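Local coordinates for SnoaL-like domain-containing protein (Kribbella flavida, PDB 4LMI), which is of unknown function but has a SnoaL-like domain of the NTF2 clan and is a putative ketosteroid isomerase, at residues Asp6-Gln9 with Thr10-Leu13; Tyr39-Pro42 with Gln43-Glu46; Gln59-Pro62 with Gly63-Leu67. All coordinates share one frame; numbering follows the deposited sequence.

How the contacts relate
The three contacts follow one another along the chain; none nests or crosses. Contact 1 is the first turns of helix 6-22, packed on strands 65-75 and 90-101. Contact 2 closes the tight turn between strands 37-41 and 46-49, at one margin, within this chain, of the mixed sheet. Contact 3 closes the loop that leads from helix 51-59 into strand 65-75, the outermost strand on the other margin. Centres of contacts 2 and 3 are about 18 Å apart, and their nearest atoms about 7 Å. Contact 1 lies about 25 Å from contact 2 and 26 Å from contact 3, centre to centre. All three meet the second subunit.

Contact 1 (Asp6-Gln9 with Thr10-Leu13); sequences DTEQ and TRAL
The first turns of helix 6-22 carry a salt bridge between Glu8 and Arg11, three residues apart. Arg11 grips the carboxylate side-on. Arg11 NE donates to Glu8 OE1 at 2.8 Å and NH2 of Arg11 to Glu8 OE2 at 3.0 Å, both nearly straight. Each oxygen is met on its syn side, and the carboxylate and guanidinium planes are only 20° apart. The two side chains run side by side. Glu8 bends at chi2 (-46°) and Arg11 at chi3 (-48°), which brings their ends level. Thr7 CG2 lies 3.9 Å from Arg11 NH2, oblique to the guanidinium. On another side of the helix, in one of two conformers modelled for Asp6, a water 2.8 Å from both Asp6 OD1 and Thr10 OG1 can join them, but this bridge is doubtful. Backbone bonds from Thr10 N to Asp6 O and from Leu13 N to Gln9 O belong to the regular helix. Thr7 OG1 and Thr10 OG1 also bond to the backbone of Gly76. Arg11 NH1 pairs with Asp75 of the second subunit. Arg11 thus has an acidic partner in each chain, so its charge is probably well balanced and its guanidinium held against rotation.

Contact 2 (Tyr39-Pro42 with Gln43-Glu46); sequences YELP and QTSE
The side chains of Leu41 and Glu46 run alongside one another in the same direction. In each, CG stands anti to the carbonyl carbon (chi1 -86° in Leu41, -76° in Glu46). Leu41 CD1 comes to 3.3 Å from Glu46 OE2, so a methyl group packs alongside a carboxylate. Thr44 crosses the root of the leucine side chain: its OG1 is 3.3 Å from Leu41 CB. That hydroxyl sits between the backbone N and the carbonyl carbon of its own residue. From there it donates to Glu46 OE2 at 2.7 Å, meeting the oxygen on its anti side. The same Glu46 oxygen forms a salt bridge with Arg122 of the second subunit, which also packs on Leu41. The carboxylate therefore has a bond from each chain.

The backbone here is a beta hairpin joining strands 37-41 and 46-49, with a G1 beta bulge at its turn: two residues, Ser45 and Glu46, stand opposite the single Leu41. Ser45 has positive phi. Leu41 N donates to Glu46 O at 2.9 Å. Leu41 O accepts twice, from Thr44 N at 3.1 Å and from Glu46 N at 3.3 Å, and the two donors approach from opposite faces of the carbonyl plane. A weak bond links Ser45 N to Pro42 O. Ser45 OG shares a water with Pro42 O, which takes a hydrogen from it at 2.7 Å.

Gln43 extends beyond CG, and its amide is held at both ends, OE1 by Trp112 N and NE2 by Glu114 O of the second subunit. Glu46 also joins an antiparallel ladder with a strand of that subunit, which carries the sheet across the interface.

Contact 3 (Gln59-Pro62 with Gly63-Leu67); sequences QEYP and GDWQL
Tyr61 and Trp65 meet where the loop after helix 51-59 turns into strand 65-75, an edge strand of the sheet within this chain. Their side chains make the close part of the contact. Tyr61 CD1 lies 4.0 Å from Trp65 CD1 and 4.1 Å from Trp65 NE1. The approach is oblique. The tyrosine ring and the five-membered ring of the indole have centroids 5.7 Å apart and planes at 84°. Trp65 holds CG between its backbone N and carbonyl carbon (chi1 54°), which turns the pyrrole side of the indole to the tyrosine. Pro62 CD sits 3.6 Å above one face of the Tyr61 ring, off-centre. Leu87 of strand 78-87 touches both aromatic side chains, and Arg24 makes a cation-pi contact with Trp65.

The chain between the two aromatics is looser. Pro62 and Gly63 are exposed, and Gly63 has a positive phi (85°), a backbone shape that suits glycine. Pro62 O is 4.4 Å from Trp65 CD1, at the edge of the indole. The Asp64 side chain sets off away from 59-62 and is poorly ordered.

Tyr61 OH bonds to a sulfonate oxygen of a bound HEPES molecule, probably from the crystallisation liquor. The two halves of this loop therefore meet through apolar ring contact, while the tyrosine hydroxyl, at the far end of the ring, bonds to the buffer molecule, which may mark a pocket.

Contact 1 (Asp6-Gln9 with Thr10-Leu13)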
loop_
_atom_site.group_PDB
_atom_site.type_symbol
_atom_site.label_atom_id
_atom_site.label_comp_id
_atom_site.label_asym_id
_atom_site.label_seq_id
_atom_site.Cartn_x
_atom_site.Cartn_y
_atom_site.Cartn_z
ATOM N N ASP B 6 9.496 -2.175 19.568
ATOM C CA ASP B 6 9.631 -1.307 18.404
ATOM C C ASP B 6 8.303 -1.236 17.649
ATOM O O ASP B 6 7.808 -0.154 17.323
ATOM C CB ASP B 6 10.722 -1.877 17.492
ATOM C CG ASP B 6 11.246 -0.865 16.497
ATOM O OD1 ASP B 6 11.022 0.340 16.711
ATOM O OD2 ASP B 6 11.897 -1.278 15.510
ATOM N N THR B 7 7.730 -2.411 17.402
ATOM C CA THR B 7 6.474 -2.577 16.657
ATOM C C THR B 7 5.328 -1.786 17.286
ATOM O O THR B 7 4.630 -1.042 16.588
ATOM C CB THR B 7 6.095 -4.065 16.512
ATOM O OG1 THR B 7 7.144 -4.743 15.808
ATOM C CG2 THR B 7 4.763 -4.238 15.741
ATOM N N GLU B 8 5.147 -1.911 18.598
ATOM C CA GLU B 8 4.041 -1.199 19.237
ATOM C C GLU B 8 4.262 0.318 19.281
ATOM O O GLU B 8 3.309 1.096 19.152
ATOM C CB GLU B 8 3.677 -1.807 20.600
ATOM C CG GLU B 8 3.148 -3.244 20.504
ATOM C CD GLU B 8 2.096 -3.445 19.412
ATOM O OE1 GLU B 8 1.100 -2.692 19.381
ATOM O OE2 GLU B 8 2.264 -4.370 18.578
ATOM N N GLN B 9 5.525 0.732 19.411
ATOM C CA GLN B 9 5.885 2.149 19.324
ATOM C C GLN B 9 5.520 2.717 17.951
ATOM O O GLN B 9 4.902 3.782 17.847
ATOM C CB GLN B 9 7.376 2.340 19.614
ATOM C CG GLN B 9 7.849 3.784 19.541
ATOM C CD GLN B 9 9.157 4.019 20.273
ATOM O OE1 GLN B 9 9.788 3.081 20.768
ATOM N NE2 GLN B 9 9.566 5.281 20.353
ATOM N N THR B 10 5.888 1.988 16.904
ATOM C CA THR B 10 5.549 2.363 15.532
ATOM C C THR B 10 4.038 2.427 15.320
ATOM O O THR B 10 3.534 3.371 14.691
ATOM C CB THR B 10 6.192 1.372 14.547
ATOM O OG1 THR B 10 7.613 1.520 14.632
ATOM C CG2 THR B 10 5.740 1.626 13.104
ATOM N N ARG B 11 3.316 1.436 15.844
ATOM C CA ARG B 11 1.855 1.431 15.729
ATOM C C ARG B 11 1.240 2.713 16.306
ATOM O O ARG B 11 0.429 3.369 15.648
ATOM C CB ARG B 11 1.239 0.199 16.401
ATOM C CG ARG B 11 -0.219 -0.035 16.010
ATOM C CD ARG B 11 -0.876 -1.171 16.790
ATOM N NE ARG B 11 -0.049 -2.379 16.809
ATOM C CZ ARG B 11 0.048 -3.247 15.805
ATOM N NH1 ARG B 11 -0.650 -3.061 14.689
ATOM N NH2 ARG B 11 0.843 -4.310 15.916
ATOM N N ALA B 12 1.639 3.062 17.529
ATOM C CA ALA B 12 1.140 4.261 18.202
ATOM C C ALA B 12 1.514 5.516 17.418
ATOM O O ALA B 12 0.694 6.435 17.277
ATOM C CB ALA B 12 1.673 4.338 19.632
ATOM N N LEU B 13 2.738 5.546 16.885
ATOM C CA LEU B 13 3.204 6.716 16.156
ATOM C C LEU B 13 2.465 6.898 14.822
ATOM O O LEU B 13 2.085 8.020 14.479
ATOM C CB LEU B 13 4.726 6.678 15.957
ATOM C CG LEU B 13 5.364 7.916 15.310
ATOM C CD1 LEU B 13 5.189 9.158 16.174
ATOM C CD2 LEU B 13 6.838 7.674 15.032
HETATM O O HOH W 1 9.398 2.562 16.449
#

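Contact 2 (Tyr39-Pro42 with Gln43-Glu46)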
loop_
_atom_site.group_PDB
_atom_site.type_symbol
_atom_site.label_atom_id
_atom_site.label_comp_id
_atom_site.label_asym_id
_atom_site.label_seq_id
_atom_site.Cartn_x
_atom_site.Cartn_y
_atom_site.Cartn_z
ATOM N N TYR B 39 9.879 12.626 2.287
ATOM C CA TYR B 39 8.579 12.289 1.711
ATOM C C TYR B 39 8.724 12.004 0.225
ATOM O O TYR B 39 9.377 12.759 -0.495
ATOM C CB TYR B 39 7.628 13.473 1.905
ATOM C CG TYR B 39 6.261 13.353 1.261
ATOM C CD1 TYR B 39 5.284 12.523 1.806
ATOM C CD2 TYR B 39 5.925 14.112 0.139
ATOM C CE1 TYR B 39 4.022 12.435 1.247
ATOM C CE2 TYR B 39 4.663 14.026 -0.435
ATOM C CZ TYR B 39 3.717 13.187 0.125
ATOM O OH TYR B 39 2.466 13.096 -0.428
ATOM N N GLU B 40 8.116 10.915 -0.232
ATOM C CA GLU B 40 8.082 10.597 -1.653
ATOM C C GLU B 40 6.657 10.357 -2.106
ATOM O O GLU B 40 5.853 9.768 -1.370
ATOM C CB GLU B 40 8.878 9.330 -1.947
ATOM C CG GLU B 40 10.385 9.416 -1.774
ATOM C CD GLU B 40 11.033 8.085 -2.106
ATOM O OE1 GLU B 40 10.351 7.053 -1.967
ATOM O OE2 GLU B 40 12.205 8.054 -2.509
ATOM N N LEU B 41 6.364 10.825 -3.318
ATOM C CA LEU B 41 5.181 10.442 -4.072
ATOM C C LEU B 41 5.679 9.744 -5.331
ATOM O O LEU B 41 5.913 10.411 -6.346
ATOM C CB LEU B 41 4.380 11.684 -4.467
ATOM C CG LEU B 41 3.360 12.288 -3.509
ATOM C CD1 LEU B 41 3.038 13.721 -3.921
ATOM C CD2 LEU B 41 2.095 11.439 -3.475
ATOM N N PRO B 42 5.878 8.410 -5.273
ATOM C CA PRO B 42 6.483 7.713 -6.416
ATOM C C PRO B 42 5.738 7.866 -7.742
ATOM O O PRO B 42 6.381 7.927 -8.798
ATOM C CB PRO B 42 6.500 6.252 -5.962
ATOM C CG PRO B 42 6.657 6.353 -4.478
ATOM C CD PRO B 42 5.812 7.536 -4.085
ATOM N N GLN B 43 4.406 7.944 -7.687
ATOM C CA GLN B 43 3.582 8.083 -8.895
ATOM C C GLN B 43 3.928 9.336 -9.702
ATOM O O GLN B 43 3.847 9.334 -10.932
ATOM C CB GLN B 43 2.097 8.118 -8.534
ATOM C CG GLN B 43 1.470 6.782 -8.172
ATOM C CD GLN B 43 0.157 6.976 -7.441
ATOM O OE1 GLN B 43 0.145 7.212 -6.232
ATOM N NE2 GLN B 43 -0.958 6.900 -8.170
ATOM N N THR B 44 4.320 10.399 -9.003
ATOM C CA THR B 44 4.573 11.692 -9.632
ATOM C C THR B 44 6.057 12.037 -9.700
ATOM O O THR B 44 6.415 13.131 -10.141
ATOM C CB THR B 44 3.893 12.833 -8.850
ATOM O OG1 THR B 44 4.385 12.844 -7.504
ATOM C CG2 THR B 44 2.390 12.669 -8.835
ATOM N N SER B 45 6.910 11.114 -9.259
ATOM C CA SER B 45 8.338 11.389 -9.075
ATOM C C SER B 45 8.565 12.724 -8.361
ATOM O O SER B 45 9.254 13.613 -8.867
ATOM C CB SER B 45 9.098 11.323 -10.403
ATOM O OG SER B 45 9.053 10.008 -10.922
ATOM N N GLU B 46 7.961 12.854 -7.183
ATOM C CA GLU B 46 8.187 14.006 -6.320
ATOM C C GLU B 46 8.790 13.569 -5.002
ATOM O O GLU B 46 8.451 12.503 -4.475
ATOM C CB GLU B 46 6.883 14.741 -6.037
ATOM C CG GLU B 46 6.380 15.589 -7.184
ATOM C CD GLU B 46 5.004 16.145 -6.904
ATOM O OE1 GLU B 46 4.855 17.381 -6.924
ATOM O OE2 GLU B 46 4.074 15.347 -6.654
HETATM O O HOH W 2 9.058 7.755 -9.249
#

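Contact 3 (Gln59-Pro62 with Gly63-Leu67)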
loop_
_atom_site.group_PDB
_atom_site.type_symbol
_atom_site.label_atom_id
_atom_site.label_comp_id
_atom_site.label_asym_id
_atom_site.label_seq_id
_atom_site.Cartn_x
_atom_site.Cartn_y
_atom_site.Cartn_z
ATOM N N GLN B 59 0.448 22.261 4.960
ATOM C CA GLN B 59 -0.266 23.487 5.327
ATOM C C GLN B 59 -0.779 24.275 4.114
ATOM O O GLN B 59 -1.849 24.890 4.171
ATOM C CB GLN B 59 0.617 24.376 6.205
ATOM C CG GLN B 59 0.854 23.824 7.607
ATOM C CD GLN B 59 1.878 24.626 8.390
ATOM O OE1 GLN B 59 2.816 25.181 7.822
ATOM N NE2 GLN B 59 1.703 24.685 9.703
ATOM N N GLU B 60 -0.018 24.244 3.022
ATOM C CA GLU B 60 -0.382 24.968 1.802
ATOM C C GLU B 60 -1.370 24.213 0.911
ATOM O O GLU B 60 -1.810 24.744 -0.109
ATOM C CB GLU B 60 0.865 25.320 0.992
ATOM C CG GLU B 60 1.730 26.406 1.614
ATOM C CD GLU B 60 2.979 26.694 0.806
ATOM O OE1 GLU B 60 3.039 26.302 -0.381
ATOM O OE2 GLU B 60 3.903 27.322 1.359
ATOM N N TYR B 61 -1.727 22.989 1.301
ATOM C CA TYR B 61 -2.579 22.150 0.461
ATOM C C TYR B 61 -4.018 22.666 0.377
ATOM O O TYR B 61 -4.688 22.814 1.405
ATOM C CB TYR B 61 -2.554 20.688 0.911
ATOM C CG TYR B 61 -2.947 19.755 -0.205
ATOM C CD1 TYR B 61 -4.285 19.448 -0.443
ATOM C CD2 TYR B 61 -1.981 19.206 -1.051
ATOM C CE1 TYR B 61 -4.652 18.609 -1.482
ATOM C CE2 TYR B 61 -2.337 18.361 -2.090
ATOM C CZ TYR B 61 -3.673 18.068 -2.300
ATOM O OH TYR B 61 -4.040 17.234 -3.327
ATOM N N PRO B 62 -4.492 22.934 -0.857
ATOM C CA PRO B 62 -5.807 23.544 -1.085
ATOM C C PRO B 62 -6.979 22.573 -0.945
ATOM O O PRO B 62 -6.794 21.363 -1.031
ATOM C CB PRO B 62 -5.706 24.058 -2.524
ATOM C CG PRO B 62 -4.727 23.154 -3.181
ATOM C CD PRO B 62 -3.756 22.716 -2.118
ATOM N N GLY B 63 -8.178 23.114 -0.729
ATOM C CA GLY B 63 -9.397 22.306 -0.674
ATOM C C GLY B 63 -9.683 21.691 0.683
ATOM O O GLY B 63 -8.869 21.787 1.607
ATOM N N ASP B 64 -10.844 21.047 0.789
ATOM C CA ASP B 64 -11.330 20.493 2.049
ATOM C C ASP B 64 -11.355 18.966 1.995
ATOM O O ASP B 64 -12.332 18.361 1.539
ATOM C CB ASP B 64 -12.720 21.057 2.376
ATOM C CG ASP B 64 -13.276 20.538 3.695
ATOM O OD1 ASP B 64 -12.500 20.374 4.663
ATOM O OD2 ASP B 64 -14.501 20.303 3.762
ATOM N N TRP B 65 -10.266 18.355 2.456
ATOM C CA TRP B 65 -10.091 16.905 2.396
ATOM C C TRP B 65 -10.275 16.254 3.737
ATOM O O TRP B 65 -10.149 16.898 4.779
ATOM C CB TRP B 65 -8.715 16.562 1.830
ATOM C CG TRP B 65 -7.597 17.234 2.584
ATOM C CD1 TRP B 65 -6.969 18.438 2.279
ATOM C CD2 TRP B 65 -6.951 16.766 3.819
ATOM N NE1 TRP B 65 -6.002 18.733 3.207
ATOM C CE2 TRP B 65 -5.942 17.772 4.158
ATOM C CE3 TRP B 65 -7.104 15.658 4.648
ATOM C CZ2 TRP B 65 -5.133 17.654 5.279
ATOM C CZ3 TRP B 65 -6.279 15.548 5.773
ATOM C CH2 TRP B 65 -5.319 16.522 6.077
ATOM N N GLN B 66 -10.564 14.957 3.714
ATOM C CA GLN B 66 -10.805 14.192 4.928
ATOM C C GLN B 66 -10.286 12.777 4.729
ATOM O O GLN B 66 -10.471 12.189 3.663
ATOM C CB GLN B 66 -12.308 14.162 5.231
ATOM C CG GLN B 66 -12.684 13.594 6.592
ATOM C CD GLN B 66 -12.414 14.554 7.741
ATOM O OE1 GLN B 66 -12.125 14.127 8.859
ATOM N NE2 GLN B 66 -12.507 15.854 7.473
ATOM N N LEU B 67 -9.625 12.234 5.746
ATOM C CA LEU B 67 -9.167 10.849 5.681
ATOM C C LEU B 67 -9.689 10.010 6.840
ATOM O O LEU B 67 -9.956 10.522 7.928
ATOM C CB LEU B 67 -7.635 10.761 5.561
ATOM C CG LEU B 67 -6.718 11.375 6.617
ATOM C CD1 LEU B 67 -6.454 10.392 7.748
ATOM C CD2 LEU B 67 -5.404 11.790 5.969
#